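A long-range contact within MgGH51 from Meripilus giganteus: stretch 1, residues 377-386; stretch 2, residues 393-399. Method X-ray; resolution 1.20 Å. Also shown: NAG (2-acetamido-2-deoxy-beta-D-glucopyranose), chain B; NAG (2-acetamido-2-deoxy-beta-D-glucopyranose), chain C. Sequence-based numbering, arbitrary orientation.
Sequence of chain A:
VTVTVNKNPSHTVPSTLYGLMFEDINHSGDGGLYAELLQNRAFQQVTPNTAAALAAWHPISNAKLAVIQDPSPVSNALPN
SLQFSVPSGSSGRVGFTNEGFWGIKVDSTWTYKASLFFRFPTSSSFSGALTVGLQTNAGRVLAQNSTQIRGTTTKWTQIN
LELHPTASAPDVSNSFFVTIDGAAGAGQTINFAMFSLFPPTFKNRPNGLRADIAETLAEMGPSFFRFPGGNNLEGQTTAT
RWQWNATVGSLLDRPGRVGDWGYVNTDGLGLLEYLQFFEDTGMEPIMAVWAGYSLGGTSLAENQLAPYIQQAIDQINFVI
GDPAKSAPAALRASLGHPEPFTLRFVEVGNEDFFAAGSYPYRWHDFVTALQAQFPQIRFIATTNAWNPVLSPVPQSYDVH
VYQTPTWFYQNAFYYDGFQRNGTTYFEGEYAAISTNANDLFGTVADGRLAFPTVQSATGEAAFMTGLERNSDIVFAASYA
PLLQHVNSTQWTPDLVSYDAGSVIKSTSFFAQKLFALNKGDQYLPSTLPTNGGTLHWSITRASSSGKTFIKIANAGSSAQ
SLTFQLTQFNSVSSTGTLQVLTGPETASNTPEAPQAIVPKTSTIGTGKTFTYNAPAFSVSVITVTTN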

ATOM      1  N   ILE A 377      14.486  -9.906 -16.973  1.00 13.99           N
ATOM      2  CA  ILE A 377      14.158  -9.168 -15.735  1.00 13.27           C
ATOM      3  C   ILE A 377      15.370  -8.421 -15.196  1.00 12.51           C
ATOM      4  O   ILE A 377      16.476  -8.928 -15.289  1.00 13.22           O
ATOM      5  N   ARG A 378      15.167  -7.206 -14.709  1.00 12.15           N
ATOM      6  CA  ARG A 378      16.234  -6.460 -14.056  1.00 12.27           C
ATOM      7  C   ARG A 378      16.148  -6.667 -12.545  1.00 11.75           C
ATOM      8  O   ARG A 378      15.130  -6.362 -11.923  1.00 12.32           O
ATOM      9  N   PHE A 379      17.207  -7.188 -11.950  1.00 11.67           N
ATOM     10  CA  PHE A 379      17.253  -7.509 -10.523  1.00 11.27           C
ATOM     11  C   PHE A 379      17.874  -6.379  -9.728  1.00 11.66           C
ATOM     12  O   PHE A 379      18.960  -5.867 -10.063  1.00 12.56           O
ATOM     13  N   ILE A 380      17.232  -6.012  -8.620  1.00 11.01           N
ATOM     14  CA  ILE A 380      17.631  -4.847  -7.793  1.00 10.95           C
ATOM     15  C   ILE A 380      18.219  -5.345  -6.472  1.00 11.39           C
ATOM     16  O   ILE A 380      17.554  -6.106  -5.735  1.00 11.26           O
ATOM     17  N   ALA A 381      19.431  -4.882  -6.154  1.00 10.96           N
ATOM     18  CA  ALA A 381      20.137  -5.201  -4.916  1.00 11.34           C
ATOM     19  C   ALA A 381      19.705  -4.236  -3.796  1.00 10.94           C
ATOM     20  O   ALA A 381      19.398  -3.058  -4.063  1.00 11.87           O
ATOM     21  N   THR A 382      19.810  -4.726  -2.550  1.00 10.68           N
ATOM     22  CA  THR A 382      19.292  -3.968  -1.425  1.00 10.62           C
ATOM     23  C   THR A 382      20.336  -3.615  -0.378  1.00 11.50           C
ATOM     24  O   THR A 382      20.015  -2.924   0.608  1.00 12.34           O
ATOM     25  N   THR A 383      21.580  -4.085  -0.524  1.00 11.81           N
ATOM     26  CA  THR A 383      22.665  -3.609   0.299  1.00 12.46           C
ATOM     27  C   THR A 383      22.983  -2.129  -0.060  1.00 12.55           C
ATOM     28  O   THR A 383      22.520  -1.623  -1.092  1.00 13.34           O
ATOM     29  N   ASN A 384      23.817  -1.514   0.775  1.00 13.26           N
ATOM     30  CA  ASN A 384      24.305  -0.166   0.431  1.00 13.94           C
ATOM     31  C   ASN A 384      25.104  -0.271  -0.867  1.00 14.59           C
ATOM     32  O   ASN A 384      25.843  -1.292  -1.106  1.00 15.61           O
ATOM     33  N   ALA A 385      25.018   0.729  -1.693  1.00 15.24           N
ATOM     34  CA  ALA A 385      25.608   0.616  -3.028  1.00 16.33           C
ATOM     35  C   ALA A 385      27.091   0.329  -2.934  1.00 16.97           C
ATOM     36  O   ALA A 385      27.830   1.079  -2.299  1.00 18.15           O
ATOM     37  N   TRP A 386      27.505  -0.756  -3.570  1.00 16.37           N
ATOM     38  CA  TRP A 386      28.913  -1.112  -3.837  1.00 16.22           C
ATOM     39  C   TRP A 386      29.699  -1.591  -2.627  1.00 16.66           C
ATOM     40  O   TRP A 386      30.893  -1.895  -2.789  1.00 16.92           O
ATOM     41  N   VAL A 393      27.356  -8.322 -10.998  1.00 16.20           N
ATOM     42  CA  VAL A 393      27.293  -6.846 -10.826  1.00 16.07           C
ATOM     43  C   VAL A 393      25.837  -6.434 -10.893  1.00 14.82           C
ATOM     44  O   VAL A 393      25.109  -6.751 -11.836  1.00 15.53           O
ATOM     45  N   PRO A 394      25.299  -5.780  -9.828  1.00 14.04           N
ATOM     46  CA  PRO A 394      23.919  -5.344  -9.855  1.00 14.28           C
ATOM     47  C   PRO A 394      23.699  -4.284 -10.929  1.00 14.25           C
ATOM     48  O   PRO A 394      24.429  -3.291 -10.949  1.00 17.08           O
ATOM     49  N   GLN A 395      22.592  -4.445 -11.671  1.00 13.87           N
ATOM     50  CA  GLN A 395      22.197  -3.373 -12.590  1.00 14.73           C
ATOM     51  C   GLN A 395      21.503  -2.229 -11.874  1.00 13.68           C
ATOM     52  O   GLN A 395      21.471  -1.119 -12.450  1.00 14.75           O
ATOM     53  N   SER A 396      20.947  -2.462 -10.709  1.00 13.73           N
ATOM     54  CA  SER A 396      20.235  -1.438  -9.928  1.00 12.24           C
ATOM     55  C   SER A 396      20.431  -1.680  -8.439  1.00 12.95           C
ATOM     56  O   SER A 396      20.567  -2.855  -7.989  1.00 12.47           O
ATOM     57  N   TYR A 397      20.339  -0.603  -7.684  1.00 11.88           N
ATOM     58  CA  TYR A 397      20.282  -0.606  -6.217  1.00 11.28           C
ATOM     59  C   TYR A 397      19.044   0.167  -5.750  1.00 11.21           C
ATOM     60  O   TYR A 397      18.672   1.174  -6.379  1.00 12.30           O
ATOM     61  N   ASP A 398      18.457  -0.281  -4.631  1.00 11.23           N
ATOM     62  CA  ASP A 398      17.377   0.370  -3.913  1.00 10.73           C
ATOM     63  C   ASP A 398      17.977   1.138  -2.735  1.00 11.40           C
ATOM     64  O   ASP A 398      18.627   0.525  -1.860  1.00 12.09           O
ATOM     65  N   VAL A 399      17.788   2.456  -2.726  1.00 10.99           N
ATOM     66  CA  VAL A 399      18.276   3.380  -1.670  1.00 11.61           C
ATOM     67  C   VAL A 399      17.093   3.869  -0.864  1.00 11.48           C
ATOM     68  O   VAL A 399      16.093   4.364  -1.436  1.00 11.97           O
TER

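Residues 377-386 and 393-399 lie side by side, and their strands run parallel where Ala381 pairs with Tyr397. Together the two stretches bury 724 Å² of surface.

Val393 opens stretch 2 at an exposed position. Its chi1 is t. Val393 CG1 lies 4.2 Å from CZ3 of Trp386, at the edge of the indole. The same Val393 CG1 is 4.0 Å from C8 of the chain B NAG, so this methyl touches both the tryptophan and the sugar.

Pro394 is buried and its CB points toward stretch 1. Pro394 CB meets Ala381 CB at 3.9 Å. On the indole side, Pro394 CD is 4.3 Å from Trp386 CZ3. The proline ring thus fills the space between a small side chain and a large one.

Gln395 also points toward stretch 1, with chi1 m and chi2 t. Its CB lies over one face of the Arg378 guanidinium, 3.5 Å from Arg378 NE. Its carbonyl O accepts a hydrogen bond from Arg378 NH2 at 3.0 Å. Here, just before the strands pair directly, a water bridges the backbones. Water 2 donates to Phe379 O (2.7 Å) and accepts from Gln395 N (2.9 Å). Phe379 O and Gln395 N are 4.2 Å apart, and the water spans the gap. Gln395 OE1 lies 2.7 Å from the oxygen of water 3, which accepts from Phe379 N at 3.0 Å.

Ser396 has chi1 m and shares a face of the sheet with Ile380. Ser396 OG accepts a hydrogen bond from Arg378 NE at 2.8 Å. The extended arginine, t at chi1, chi2 and chi3, starts sideways, but its end reaches stretch 2 and binds there through two nitrogens. Ser396 CB packs 4.0 Å from Ile380 CG1. Ser396 O accepts from Ala381 N at 3.0 Å, with a nearly straight angle of 170°.

Tyr397 has the largest covered area in the contact. Its chi1 is -84° (m), and it lies on the same face as Ala381. Tyr397 CE1 is 3.6 Å from Ala381 CB. Ala385 CA sits over the ring, 3.6 Å from the centroid of Tyr397 and 7° off the normal, a CH-pi contact. The edge of Tyr397 points to the face of Trp386, with planes at 70° and Tyr397 CE2 3.9 Å from Trp386 CE2. The opposite indole face carries the chain B NAG, whose O4 is 3.4 Å from Trp386 CG. Tyr397 OH accepts from Trp386 N at 3.1 Å. It also donates to water 5 at 2.7 Å from OH to the water oxygen; that water accepts from Thr383 OG1 and donates to Asn384 O.

Asp398 points toward stretch 1 with chi1 t. Its CB lies 4.0 Å from Ile380 CG2, while its carboxylate finds its hydrogen bonds outside this contact. Asp398 N donates to Ala381 O at 3.0 Å. Water 6 donates to both Thr383 O and Asp398 O, carrying the link past the paired strands.

Val399, chi1 t, turns sideways and makes no contact with stretch 1.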

ATOM      1  CB  ILE A 377      13.556 -10.092 -14.681  1.00 13.40           C
ATOM      2  CG1 ILE A 377      12.190 -10.582 -15.175  1.00 14.91           C
ATOM      3  CG2 ILE A 377      13.449  -9.411 -13.323  1.00 13.78           C
ATOM      4  CD1 ILE A 377      11.516 -11.531 -14.186  1.00 15.87           C
ATOM      5  CB  ARG A 378      16.158  -4.970 -14.400  1.00 13.86           C
ATOM      6  CG  ARG A 378      17.390  -4.164 -14.047  1.00 15.79           C
ATOM      7  CD  ARG A 378      17.227  -2.670 -14.308  1.00 16.88           C
ATOM      8  NE  ARG A 378      18.492  -1.942 -14.303  1.00 18.30           N
ATOM      9  CZ  ARG A 378      19.116  -1.459 -15.360  1.00 20.46           C
ATOM     10  NH1 ARG A 378      18.690  -1.716 -16.596  1.00 21.61           N
ATOM     11  NH2 ARG A 378      20.269  -0.776 -15.166  1.00 19.27           N
ATOM     12  CB  PHE A 379      17.965  -8.847 -10.275  1.00 12.03           C
ATOM     13  CG  PHE A 379      17.152 -10.014 -10.811  1.00 11.65           C
ATOM     14  CD1 PHE A 379      16.123 -10.549 -10.037  1.00 12.28           C
ATOM     15  CD2 PHE A 379      17.323 -10.490 -12.091  1.00 12.57           C
ATOM     16  CE1 PHE A 379      15.303 -11.556 -10.528  1.00 12.37           C
ATOM     17  CE2 PHE A 379      16.482 -11.470 -12.594  1.00 12.94           C
ATOM     18  CZ  PHE A 379      15.472 -11.996 -11.826  1.00 12.01           C
ATOM     19  CB  ILE A 380      16.413  -3.944  -7.539  1.00 10.93           C
ATOM     20  CG1 ILE A 380      15.688  -3.524  -8.809  1.00 11.40           C
ATOM     21  CG2 ILE A 380      16.828  -2.776  -6.711  1.00 12.06           C
ATOM     22  CD1 ILE A 380      14.311  -3.011  -8.614  1.00 12.50           C
ATOM     23  CB  ALA A 381      21.620  -5.154  -5.163  1.00 12.00           C
ATOM     24  CB  THR A 382      18.169  -4.768  -0.736  1.00 11.29           C
ATOM     25  OG1 THR A 382      18.814  -5.847  -0.070  1.00 11.49           O
ATOM     26  CG2 THR A 382      17.086  -5.209  -1.685  1.00 11.51           C
ATOM     27  CB  THR A 383      23.895  -4.511   0.133  1.00 12.20           C
ATOM     28  OG1 THR A 383      23.995  -4.962  -1.229  1.00 12.09           O
ATOM     29  CG2 THR A 383      23.829  -5.697   1.074  1.00 12.61           C
ATOM     30  CB  ASN A 384      25.204   0.373   1.549  1.00 14.73           C
ATOM     31  CG  ASN A 384      24.455   0.575   2.837  1.00 16.76           C
ATOM     32  OD1 ASN A 384      23.277   0.931   2.840  1.00 16.60           O
ATOM     33  ND2 ASN A 384      25.157   0.390   3.949  1.00 19.48           N
ATOM     34  CB  ALA A 385      25.314   1.881  -3.792  1.00 19.86           C
ATOM     35  CB  TRP A 386      29.662   0.054  -4.535  1.00 17.67           C
ATOM     36  CG  TRP A 386      28.882   0.526  -5.713  1.00 16.30           C
ATOM     37  CD1 TRP A 386      28.291   1.738  -5.846  1.00 18.99           C
ATOM     38  CD2 TRP A 386      28.534  -0.202  -6.877  1.00 15.41           C
ATOM     39  NE1 TRP A 386      27.538   1.814  -7.000  1.00 18.11           N
ATOM     40  CE2 TRP A 386      27.710   0.636  -7.661  1.00 16.72           C
ATOM     41  CE3 TRP A 386      28.820  -1.480  -7.340  1.00 16.30           C
ATOM     42  CZ2 TRP A 386      27.171   0.213  -8.862  1.00 17.00           C
ATOM     43  CZ3 TRP A 386      28.298  -1.899  -8.542  1.00 17.14           C
ATOM     44  CH2 TRP A 386      27.475  -1.053  -9.288  1.00 18.08           C
ATOM     45  CB  VAL A 393      28.134  -6.123 -11.888  1.00 18.37           C
ATOM     46  CG1 VAL A 393      27.932  -4.594 -11.768  1.00 20.08           C
ATOM     47  CG2 VAL A 393      29.590  -6.461 -11.787  1.00 19.75           C
ATOM     48  CB  PRO A 394      23.647  -4.775  -8.470  1.00 14.48           C
ATOM     49  CG  PRO A 394      24.743  -5.254  -7.632  1.00 19.19           C
ATOM     50  CD  PRO A 394      25.928  -5.463  -8.543  1.00 15.20           C
ATOM     51  CB  GLN A 395      21.300  -3.943 -13.665  1.00 16.03           C
ATOM     52  CG  GLN A 395      21.996  -4.971 -14.529  1.00 16.94           C
ATOM     53  CD  GLN A 395      21.139  -5.220 -15.719  1.00 20.06           C
ATOM     54  OE1 GLN A 395      20.190  -6.030 -15.672  1.00 21.54           O
ATOM     55  NE2 GLN A 395      21.466  -4.483 -16.774  1.00 27.94           N
ATOM     56  CB  SER A 396      18.785  -1.448 -10.252  1.00 13.54           C
ATOM     57  OG  SER A 396      18.464  -1.140 -11.588  1.00 14.62           O
ATOM     58  CB  TYR A 397      21.499   0.083  -5.596  1.00 12.22           C
ATOM     59  CG  TYR A 397      22.717  -0.806  -5.456  1.00 12.25           C
ATOM     60  CD1 TYR A 397      22.806  -1.684  -4.381  1.00 12.20           C
ATOM     61  CD2 TYR A 397      23.790  -0.800  -6.328  1.00 13.12           C
ATOM     62  CE1 TYR A 397      23.893  -2.495  -4.169  1.00 13.14           C
ATOM     63  CE2 TYR A 397      24.883  -1.623  -6.136  1.00 13.19           C
ATOM     64  CZ  TYR A 397      24.953  -2.479  -5.045  1.00 13.34           C
ATOM     65  OH  TYR A 397      26.067  -3.226  -4.824  1.00 14.43           O
ATOM     66  CB  ASP A 398      16.331  -0.633  -3.429  1.00 10.94           C
ATOM     67  CG  ASP A 398      15.122  -0.007  -2.743  1.00 10.49           C
ATOM     68  OD1 ASP A 398      15.091   1.260  -2.706  1.00 11.21           O
ATOM     69  OD2 ASP A 398      14.258  -0.758  -2.219  1.00 11.54           O
ATOM     70  CB  VAL A 399      19.035   4.547  -2.345  1.00 12.62           C
ATOM     71  CG1 VAL A 399      19.578   5.513  -1.326  1.00 14.74           C
ATOM     72  CG2 VAL A 399      20.114   4.069  -3.279  1.00 13.97           C
TER
HETATM   73  C1  NAG B   1      30.109   2.878 -10.733  1.00 19.30           C
HETATM   74  C2  NAG B   1      30.786   1.524 -10.404  1.00 17.64           C
HETATM   75  C3  NAG B   1      31.070   1.288  -8.935  1.00 19.13           C
HETATM   76  C4  NAG B   1      31.645   2.436  -8.186  1.00 18.15           C
HETATM   77  C5  NAG B   1      30.840   3.672  -8.577  1.00 17.80           C
HETATM   78  C6  NAG B   1      31.464   4.955  -7.994  1.00 18.40           C
HETATM   79  C7  NAG B   1      30.250  -0.008 -12.232  1.00 20.41           C
HETATM   80  C8  NAG B   1      29.245  -1.006 -12.819  1.00 22.34           C
HETATM   81  N2  NAG B   1      30.057   0.423 -11.010  1.00 18.13           N
HETATM   82  O3  NAG B   1      31.856   0.088  -8.740  1.00 19.85           O
HETATM   83  O4  NAG B   1      31.553   2.356  -6.762  1.00 17.04           O
HETATM   84  O5  NAG B   1      30.817   3.901  -9.964  1.00 17.99           O
HETATM   85  O6  NAG B   1      32.846   5.044  -8.350  1.00 21.56           O
HETATM   86  O7  NAG B   1      31.259   0.314 -12.867  1.00 23.92           O
HETATM   87  C1  NAG C   2      32.690   1.920  -6.061  1.00 18.53           C
HETATM   88  C2  NAG C   2      32.574   2.364  -4.609  1.00 17.63           C
HETATM   89  C3  NAG C   2      33.736   1.871  -3.820  1.00 19.00           C
HETATM   90  C4  NAG C   2      33.752   0.349  -3.999  1.00 21.23           C
HETATM   91  C5  NAG C   2      33.667  -0.085  -5.473  1.00 22.96           C
HETATM   92  C6  NAG C   2      33.537  -1.619  -5.677  1.00 28.00           C
HETATM   93  C7  NAG C   2      31.413   4.456  -4.102  1.00 20.61           C
HETATM   94  C8  NAG C   2      31.533   5.982  -4.103  1.00 21.50           C
HETATM   95  N2  NAG C   2      32.468   3.828  -4.548  1.00 17.89           N
HETATM   96  O3  NAG C   2      33.490   2.158  -2.435  1.00 19.99           O
HETATM   97  O4  NAG C   2      35.003  -0.211  -3.551  1.00 26.41           O
HETATM   98  O5  NAG C   2      32.557   0.496  -6.115  1.00 21.80           O
HETATM   99  O6  NAG C   2      33.363  -2.101  -7.036  1.00 25.41           O
HETATM  100  O7  NAG C   2      30.368   3.929  -3.770  1.00 20.53           O
HETATM  101  O   HOH W   1      18.408  -7.323 -16.993  1.00 39.76           O
HETATM  102  O   HOH W   2      21.004  -6.865 -11.590  1.00 13.58           O
HETATM  103  O   HOH W   3      19.527  -7.786 -13.709  1.00 14.06           O
HETATM  104  O   HOH W   4      17.934  -1.035   0.345  1.00 14.70           O
HETATM  105  O   HOH W   5      26.281  -3.818  -2.205  1.00 14.11           O
HETATM  106  O   HOH W   6      21.376   0.723  -1.915  1.00 16.86           O